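Local structure of proton-dependent oligopeptide transporter family protein (Xanthomonas campestris, 6EI3) at residues Pro203-Ser212 and Thr277-Val286; Pro41-His49 and Leu449-Asn457. The protein probably imports small peptides across the membrane by coupling their movement to that of protons, as a POT-family member of the Major Facilitator Superfamily. All coordinates share one frame; numbering follows the deposited sequence. Where two conformers were deposited one is given.

Contact 1. Residues Pro203-Ser212 and Thr277-Val286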
loop_
_atom_site.group_PDB
_atom_site.type_symbol
_atom_site.label_atom_id
_atom_site.label_comp_id
_atom_site.label_asym_id
_atom_site.label_seq_id
_atom_site.Cartn_x
_atom_site.Cartn_y
_atom_site.Cartn_z
ATOM N N PRO A 203 -25.145 -5.013 -15.560
ATOM C CA PRO A 203 -26.008 -6.049 -14.956
ATOM C C PRO A 203 -25.260 -7.354 -14.660
ATOM O O PRO A 203 -25.742 -8.169 -13.871
ATOM C CB PRO A 203 -27.126 -6.247 -15.991
ATOM C CG PRO A 203 -26.555 -5.769 -17.274
ATOM C CD PRO A 203 -25.577 -4.681 -16.934
ATOM N N HIS A 204 -24.066 -7.528 -15.270
ATOM C CA HIS A 204 -23.223 -8.707 -15.078
ATOM C C HIS A 204 -21.809 -8.330 -14.557
ATOM O O HIS A 204 -20.818 -9.011 -14.847
ATOM C CB HIS A 204 -23.197 -9.575 -16.353
ATOM C CG HIS A 204 -24.546 -9.767 -16.988
ATOM N ND1 HIS A 204 -25.619 -10.295 -16.275
ATOM C CD2 HIS A 204 -24.951 -9.508 -18.255
ATOM C CE1 HIS A 204 -26.635 -10.331 -17.125
ATOM N NE2 HIS A 204 -26.283 -9.870 -18.328
ATOM N N GLY A 205 -21.755 -7.262 -13.757
ATOM C CA GLY A 205 -20.538 -6.787 -13.108
ATOM C C GLY A 205 -20.322 -7.515 -11.796
ATOM O O GLY A 205 -21.220 -8.226 -11.337
ATOM N N PHE A 206 -19.142 -7.314 -11.159
ATOM C CA PHE A 206 -18.748 -7.983 -9.912
ATOM C C PHE A 206 -19.811 -7.943 -8.825
ATOM O O PHE A 206 -20.188 -9.006 -8.334
ATOM C CB PHE A 206 -17.396 -7.451 -9.382
ATOM C CG PHE A 206 -16.876 -8.182 -8.162
ATOM C CD1 PHE A 206 -16.257 -9.422 -8.285
ATOM C CD2 PHE A 206 -16.992 -7.623 -6.894
ATOM C CE1 PHE A 206 -15.793 -10.106 -7.158
ATOM C CE2 PHE A 206 -16.515 -8.301 -5.766
ATOM C CZ PHE A 206 -15.925 -9.541 -5.906
ATOM N N GLY A 207 -20.252 -6.732 -8.451
ATOM C CA GLY A 207 -21.265 -6.494 -7.427
ATOM C C GLY A 207 -22.571 -7.227 -7.678
ATOM O O GLY A 207 -23.072 -7.915 -6.784
ATOM N N ALA A 208 -23.111 -7.112 -8.907
ATOM C CA ALA A 208 -24.366 -7.771 -9.317
ATOM C C ALA A 208 -24.301 -9.292 -9.204
ATOM O O ALA A 208 -25.252 -9.896 -8.716
ATOM C CB ALA A 208 -24.736 -7.368 -10.734
ATOM N N VAL A 209 -23.163 -9.906 -9.620
ATOM C CA VAL A 209 -22.940 -11.361 -9.566
ATOM C C VAL A 209 -22.827 -11.833 -8.108
ATOM O O VAL A 209 -23.414 -12.854 -7.771
ATOM C CB VAL A 209 -21.758 -11.831 -10.465
ATOM C CG1 VAL A 209 -21.567 -13.343 -10.402
ATOM C CG2 VAL A 209 -21.955 -11.390 -11.912
ATOM N N VAL A 210 -22.112 -11.076 -7.245
ATOM C CA VAL A 210 -21.972 -11.365 -5.803
ATOM C C VAL A 210 -23.366 -11.314 -5.136
ATOM O O VAL A 210 -23.701 -12.198 -4.344
ATOM C CB VAL A 210 -20.949 -10.402 -5.109
ATOM C CG1 VAL A 210 -21.038 -10.476 -3.585
ATOM C CG2 VAL A 210 -19.519 -10.679 -5.575
ATOM N N ARG A 211 -24.160 -10.267 -5.469
ATOM C CA ARG A 211 -25.527 -10.033 -4.981
ATOM C C ARG A 211 -26.408 -11.220 -5.362
ATOM O O ARG A 211 -27.056 -11.790 -4.485
ATOM C CB ARG A 211 -26.083 -8.727 -5.585
ATOM C CG ARG A 211 -27.393 -8.206 -4.978
ATOM C CD ARG A 211 -27.821 -6.873 -5.596
ATOM N NE ARG A 211 -26.807 -5.822 -5.422
ATOM C CZ ARG A 211 -26.160 -5.216 -6.416
ATOM N NH1 ARG A 211 -26.433 -5.519 -7.680
ATOM N NH2 ARG A 211 -25.248 -4.290 -6.154
ATOM N N SER A 212 -26.376 -11.632 -6.653
ATOM C CA SER A 212 -27.142 -12.779 -7.151
ATOM C C SER A 212 -26.690 -14.089 -6.517
ATOM O O SER A 212 -27.538 -14.892 -6.166
ATOM C CB SER A 212 -27.052 -12.878 -8.664
ATOM O OG SER A 212 -27.648 -11.757 -9.293
ATOM N N THR A 277 -28.722 -16.651 -13.928
ATOM C CA THR A 277 -28.940 -15.202 -13.920
ATOM C C THR A 277 -27.858 -14.421 -14.691
ATOM O O THR A 277 -28.143 -13.322 -15.177
ATOM C CB THR A 277 -28.985 -14.717 -12.452
ATOM O OG1 THR A 277 -29.644 -15.690 -11.635
ATOM C CG2 THR A 277 -29.645 -13.345 -12.290
ATOM N N HIS A 278 -26.614 -14.962 -14.766
ATOM C CA HIS A 278 -25.474 -14.285 -15.392
ATOM C C HIS A 278 -24.779 -15.120 -16.504
ATOM O O HIS A 278 -24.865 -16.347 -16.476
ATOM C CB HIS A 278 -24.508 -13.823 -14.299
ATOM C CG HIS A 278 -25.169 -12.889 -13.330
ATOM N ND1 HIS A 278 -25.473 -11.583 -13.678
ATOM C CD2 HIS A 278 -25.622 -13.120 -12.076
ATOM C CE1 HIS A 278 -26.064 -11.058 -12.620
ATOM N NE2 HIS A 278 -26.168 -11.941 -11.631
ATOM N N PRO A 279 -24.117 -14.454 -17.495
ATOM C CA PRO A 279 -23.593 -15.160 -18.688
ATOM C C PRO A 279 -22.367 -16.092 -18.602
ATOM O O PRO A 279 -21.699 -16.249 -19.633
ATOM C CB PRO A 279 -23.241 -14.008 -19.645
ATOM C CG PRO A 279 -23.921 -12.828 -19.133
ATOM C CD PRO A 279 -24.004 -12.997 -17.673
ATOM N N ASP A 280 -22.103 -16.768 -17.465
ATOM C CA ASP A 280 -20.974 -17.710 -17.292
ATOM C C ASP A 280 -19.599 -17.034 -17.309
ATOM O O ASP A 280 -18.836 -17.276 -16.384
ATOM C CB ASP A 280 -21.014 -18.900 -18.276
ATOM C CG ASP A 280 -21.912 -20.046 -17.850
ATOM O OD1 ASP A 280 -23.015 -19.776 -17.320
ATOM O OD2 ASP A 280 -21.533 -21.212 -18.084
ATOM N N ALA A 281 -19.277 -16.196 -18.326
ATOM C CA ALA A 281 -18.011 -15.453 -18.381
ATOM C C ALA A 281 -17.957 -14.436 -17.224
ATOM O O ALA A 281 -16.870 -14.032 -16.807
ATOM C CB ALA A 281 -17.870 -14.734 -19.712
ATOM N N ALA A 282 -19.145 -14.045 -16.708
ATOM C CA ALA A 282 -19.333 -13.140 -15.570
ATOM C C ALA A 282 -19.125 -13.916 -14.262
ATOM O O ALA A 282 -18.410 -13.430 -13.384
ATOM C CB ALA A 282 -20.732 -12.534 -15.610
ATOM N N VAL A 283 -19.731 -15.129 -14.145
ATOM C CA VAL A 283 -19.623 -16.019 -12.970
ATOM C C VAL A 283 -18.181 -16.534 -12.808
ATOM O O VAL A 283 -17.638 -16.473 -11.701
ATOM C CB VAL A 283 -20.672 -17.165 -12.973
ATOM C CG1 VAL A 283 -20.528 -18.065 -11.749
ATOM C CG2 VAL A 283 -22.091 -16.611 -13.051
ATOM N N ASP A 284 -17.566 -17.023 -13.919
ATOM C CA ASP A 284 -16.179 -17.499 -13.965
ATOM C C ASP A 284 -15.242 -16.349 -13.595
ATOM O O ASP A 284 -14.276 -16.565 -12.880
ATOM C CB ASP A 284 -15.812 -18.031 -15.361
ATOM C CG ASP A 284 -16.552 -19.270 -15.830
ATOM O OD1 ASP A 284 -17.296 -19.865 -15.019
ATOM O OD2 ASP A 284 -16.406 -19.631 -17.020
ATOM N N GLY A 285 -15.550 -15.150 -14.089
ATOM C CA GLY A 285 -14.812 -13.922 -13.818
ATOM C C GLY A 285 -14.774 -13.547 -12.350
ATOM O O GLY A 285 -13.737 -13.099 -11.859
ATOM N N VAL A 286 -15.892 -13.774 -11.627
ATOM C CA VAL A 286 -15.999 -13.522 -10.188
ATOM C C VAL A 286 -15.250 -14.632 -9.431
ATOM O O VAL A 286 -14.631 -14.340 -8.413
ATOM C CB VAL A 286 -17.480 -13.306 -9.726
ATOM C CG1 VAL A 286 -17.608 -13.265 -8.203
ATOM C CG2 VAL A 286 -18.052 -12.029 -10.339
#
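Val-286 and Val-209 form the apolar centre; the two side chains lie alongside and point in opposite senses, with CG2 of Val-286 3.7 Å from CB of Val-209. They sit where the short helix 206-215 runs across the start of helix 281-306, one of the long helices of this Major Facilitator fold; the two segments pass almost at a right angle (89°), their axes 9.8 Å apart. Phe-206 brings the CD1-CE1 side of its ring obliquely against both methyls of Val-286, and CG2 of Val-210 covers one face of that ring from within its own helix. The two branches of Val-209 do separate work. CG1, anti to the backbone N (chi1 -179°), reaches Val-286 and the flank of Val-283, whereas CG2 projects over the His-278 ring in a CH-pi contact, 3.9 Å from the centroid.

Beyond this methyl the contact turns polar, and His-278 is gripped at both ring nitrogens, near the ring plane, which fixes its rotation. NE2 shares a 2.8 Å hydrogen bond with Ser-212 OG, and ND1, across CE1 from it, meets His-204 ND1 at 2.9 Å in a nearly straight hydrogen bond. Both ring nitrogens of this buried histidine are thus satisfied, and a neutral ring could donate at one and accept at the other. The imidazoles meet rim to rim, their planes 83° apart, without stacking. Pro-203 O adds a close approach at the His-278 edge, 3.2 Å from CE1. At the outer margin His-204 is sandwiched between prolines: CB of Pro-203 lies over one face, and over the opposite face CD of Pro-279 makes a CH-pi contact, 3.5 Å from the centroid. Beside this sandwich, the methyl CB of Ala-282 packs 3.6 Å from His-204 O.

Contact 2. Residues Pro41-His49 and Leu449-Asn457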
loop_
_atom_site.group_PDB
_atom_site.type_symbol
_atom_site.label_atom_id
_atom_site.label_comp_id
_atom_site.label_asym_id
_atom_site.label_seq_id
_atom_site.Cartn_x
_atom_site.Cartn_y
_atom_site.Cartn_z
ATOM N N PRO A 41 10.855 2.839 24.156
ATOM C CA PRO A 41 10.184 1.855 23.284
ATOM C C PRO A 41 8.698 2.149 23.053
ATOM O O PRO A 41 8.194 1.837 21.973
ATOM C CB PRO A 41 10.425 0.506 23.981
ATOM C CG PRO A 41 10.760 0.827 25.354
ATOM C CD PRO A 41 11.323 2.207 25.414
ATOM N N GLU A 42 8.023 2.786 24.035
ATOM C CA GLU A 42 6.608 3.183 23.953
ATOM C C GLU A 42 6.432 4.312 22.926
ATOM O O GLU A 42 5.436 4.341 22.201
ATOM C CB GLU A 42 6.077 3.637 25.336
ATOM C CG GLU A 42 5.997 2.518 26.377
ATOM C CD GLU A 42 7.195 2.391 27.304
ATOM O OE1 GLU A 42 8.340 2.637 26.858
ATOM O OE2 GLU A 42 6.984 2.047 28.489
ATOM N N ARG A 43 7.405 5.239 22.869
ATOM C CA ARG A 43 7.383 6.337 21.903
ATOM C C ARG A 43 7.655 5.797 20.490
ATOM O O ARG A 43 7.051 6.287 19.537
ATOM C CB ARG A 43 8.361 7.454 22.283
ATOM C CG ARG A 43 7.981 8.176 23.576
ATOM C CD ARG A 43 9.016 9.212 23.986
ATOM N NE ARG A 43 9.295 10.190 22.922
ATOM C CZ ARG A 43 8.614 11.315 22.734
ATOM N NH1 ARG A 43 7.614 11.639 23.545
ATOM N NH2 ARG A 43 8.945 12.140 21.747
ATOM N N ASP A 44 8.525 4.762 20.358
ATOM C CA ASP A 44 8.783 4.119 19.060
ATOM C C ASP A 44 7.484 3.502 18.549
ATOM O O ASP A 44 7.159 3.646 17.374
ATOM C CB ASP A 44 9.840 2.998 19.178
ATOM C CG ASP A 44 11.265 3.458 19.354
ATOM O OD1 ASP A 44 11.533 4.653 19.129
ATOM O OD2 ASP A 44 12.119 2.616 19.724
ATOM N N ALA A 45 6.759 2.787 19.440
ATOM C CA ALA A 45 5.483 2.151 19.099
ATOM C C ALA A 45 4.443 3.207 18.701
ATOM O O ALA A 45 3.738 3.027 17.709
ATOM C CB ALA A 45 4.980 1.329 20.272
ATOM N N GLU A 46 4.363 4.315 19.467
ATOM C CA GLU A 46 3.442 5.408 19.182
ATOM C C GLU A 46 3.724 6.056 17.826
ATOM O O GLU A 46 2.778 6.293 17.078
ATOM C CB GLU A 46 3.441 6.439 20.302
ATOM C CG GLU A 46 2.309 7.452 20.195
ATOM C CD GLU A 46 2.311 8.526 21.260
ATOM O OE1 GLU A 46 3.238 8.543 22.101
ATOM O OE2 GLU A 46 1.367 9.344 21.270
ATOM N N ALA A 47 5.012 6.310 17.488
ATOM C CA ALA A 47 5.359 6.904 16.194
ATOM C C ALA A 47 4.993 5.952 15.065
ATOM O O ALA A 47 4.421 6.405 14.081
ATOM C CB ALA A 47 6.840 7.274 16.132
ATOM N N LYS A 48 5.222 4.620 15.245
ATOM C CA LYS A 48 4.857 3.600 14.238
ATOM C C LYS A 48 3.326 3.574 14.072
ATOM O O LYS A 48 2.828 3.466 12.953
ATOM C CB LYS A 48 5.313 2.204 14.670
ATOM C CG LYS A 48 6.802 1.974 14.608
ATOM C CD LYS A 48 7.100 0.578 15.125
ATOM C CE LYS A 48 8.556 0.411 15.444
ATOM N NZ LYS A 48 8.836 -0.982 15.890
ATOM N N HIS A 49 2.596 3.679 15.199
ATOM C CA HIS A 49 1.137 3.641 15.217
ATOM C C HIS A 49 0.566 4.720 14.337
ATOM O O HIS A 49 -0.286 4.417 13.522
ATOM C CB HIS A 49 0.579 3.743 16.646
ATOM C CG HIS A 49 -0.786 3.152 16.753
ATOM N ND1 HIS A 49 -0.971 1.783 16.947
ATOM C CD2 HIS A 49 -1.992 3.737 16.575
ATOM C CE1 HIS A 49 -2.280 1.597 16.926
ATOM N NE2 HIS A 49 -2.934 2.741 16.689
ATOM N N LEU A 449 0.244 -2.562 13.092
ATOM C CA LEU A 449 -0.498 -1.987 14.220
ATOM C C LEU A 449 -0.807 -3.042 15.272
ATOM O O LEU A 449 -0.615 -2.784 16.465
ATOM C CB LEU A 449 -1.802 -1.339 13.756
ATOM C CG LEU A 449 -1.727 -0.091 12.860
ATOM C CD1 LEU A 449 -3.117 0.553 12.758
ATOM C CD2 LEU A 449 -0.726 0.947 13.421
ATOM N N LEU A 450 -1.216 -4.254 14.832
ATOM C CA LEU A 450 -1.526 -5.370 15.736
ATOM C C LEU A 450 -0.308 -5.852 16.501
ATOM O O LEU A 450 -0.425 -6.171 17.683
ATOM C CB LEU A 450 -2.211 -6.531 15.002
ATOM C CG LEU A 450 -3.721 -6.368 14.761
ATOM C CD1 LEU A 450 -4.291 -7.577 14.007
ATOM C CD2 LEU A 450 -4.494 -6.154 16.076
ATOM N N SER A 451 0.871 -5.873 15.838
ATOM C CA SER A 451 2.134 -6.265 16.483
ATOM C C SER A 451 2.548 -5.281 17.596
ATOM O O SER A 451 3.108 -5.734 18.591
ATOM C CB SER A 451 3.257 -6.437 15.469
ATOM O OG SER A 451 3.746 -5.178 15.029
ATOM N N ASN A 452 2.255 -3.966 17.419
ATOM C CA ASN A 452 2.525 -2.882 18.375
ATOM C C ASN A 452 1.758 -3.082 19.668
ATOM O O ASN A 452 2.264 -2.749 20.737
ATOM C CB ASN A 452 2.102 -1.521 17.789
ATOM C CG ASN A 452 3.193 -0.701 17.146
ATOM O OD1 ASN A 452 4.392 -0.985 17.280
ATOM N ND2 ASN A 452 2.778 0.355 16.439
ATOM N N VAL A 453 0.512 -3.565 19.555
ATOM C CA VAL A 453 -0.404 -3.797 20.675
ATOM C C VAL A 453 0.071 -5.045 21.427
ATOM O O VAL A 453 0.199 -5.001 22.652
ATOM C CB VAL A 453 -1.880 -3.920 20.195
ATOM C CG1 VAL A 453 -2.789 -4.425 21.316
ATOM C CG2 VAL A 453 -2.390 -2.589 19.649
ATOM N N ALA A 454 0.371 -6.130 20.681
ATOM C CA ALA A 454 0.838 -7.406 21.218
ATOM C C ALA A 454 2.081 -7.263 22.104
ATOM O O ALA A 454 2.087 -7.827 23.188
ATOM C CB ALA A 454 1.089 -8.402 20.097
ATOM N N VAL A 455 3.104 -6.484 21.670
ATOM C CA VAL A 455 4.334 -6.274 22.461
ATOM C C VAL A 455 4.100 -5.405 23.709
ATOM O O VAL A 455 4.831 -5.550 24.688
ATOM C CB VAL A 455 5.546 -5.754 21.639
ATOM C CG1 VAL A 455 6.024 -6.799 20.642
ATOM C CG2 VAL A 455 5.245 -4.424 20.953
ATOM N N ARG A 456 3.088 -4.516 23.677
ATOM C CA ARG A 456 2.769 -3.615 24.791
ATOM C C ARG A 456 2.172 -4.352 25.989
ATOM O O ARG A 456 2.128 -3.802 27.095
ATOM C CB ARG A 456 1.883 -2.443 24.322
ATOM C CG ARG A 456 2.002 -1.148 25.156
ATOM C CD ARG A 456 3.430 -0.680 25.456
ATOM N NE ARG A 456 4.222 -0.463 24.243
ATOM C CZ ARG A 456 5.507 -0.781 24.114
ATOM N NH1 ARG A 456 6.170 -1.326 25.126
ATOM N NH2 ARG A 456 6.141 -0.547 22.975
ATOM N N ASN A 457 1.757 -5.608 25.778
ATOM C CA ASN A 457 1.213 -6.483 26.806
ATOM C C ASN A 457 2.351 -6.878 27.758
ATOM O O ASN A 457 3.401 -7.338 27.295
ATOM C CB ASN A 457 0.581 -7.713 26.156
ATOM C CG ASN A 457 -0.170 -8.604 27.106
ATOM O OD1 ASN A 457 0.262 -9.719 27.416
ATOM N ND2 ASN A 457 -1.333 -8.149 27.552
HETATM O O HOH W 1 7.384 -0.832 18.229
#
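Ala-45 faces Asn-452, and His-49 faces Leu-449, where two helices run antiparallel at 159° with their axes 9.9 Å apart. Asn-452, modelled in two conformers, fills the middle of the interface. In one of them ND2 sits 3.1 Å from Ala-45 O, at an angle too poor for a hydrogen bond, and also lies against CB of Lys-48. In that conformer OD1 accepts a 3.1 Å hydrogen bond from a water, which in turn accepts one from Lys-48 NZ (2.8 Å). The extended lysine chain carries its ammonium to that bridge. Such pairing of an early helix, 40-60, with a late one, 430-456, is consistent with the Major Facilitator fold, whose two helical bundles close against each other around a central path. Toward one end, CD2 of Leu-449 lies over a face of the His-49 ring, a CH-pi contact 3.9 Å from the centroid. At the other end, Arg-456, poorly ordered, folds its chain so that a guanidinium face lies on CG of Glu-42, while NH2 approaches Ala-45 CB at the edge (3.5 Å). The charged partner of that NH2 is Glu-471, on helix 471-495, by a salt bridge.

In the fold
Contact 1 and contact 2 lie well apart, with centres 42 Å and nearest atoms about 23 Å from each other, and contact 1 is nested in the long loop of chain that contact 2 closes. Helix 430-456 runs between them: Val-432 and Phe-436 near its start touch Phe-206 of contact 1, whereas its last turns supply residues 449-456 of contact 2. A bound monoacylglycerol, a lipid and not a peptide, adjoins contact 2, about 4 Å from the His-49 side chain. At contact 1 the side chain of Val-286 is about 9 Å from a bound monoacylglycerol. Glu-46, on helix 40-60, lines a lipid pocket with Gln-36, Ser-53 and Arg-100.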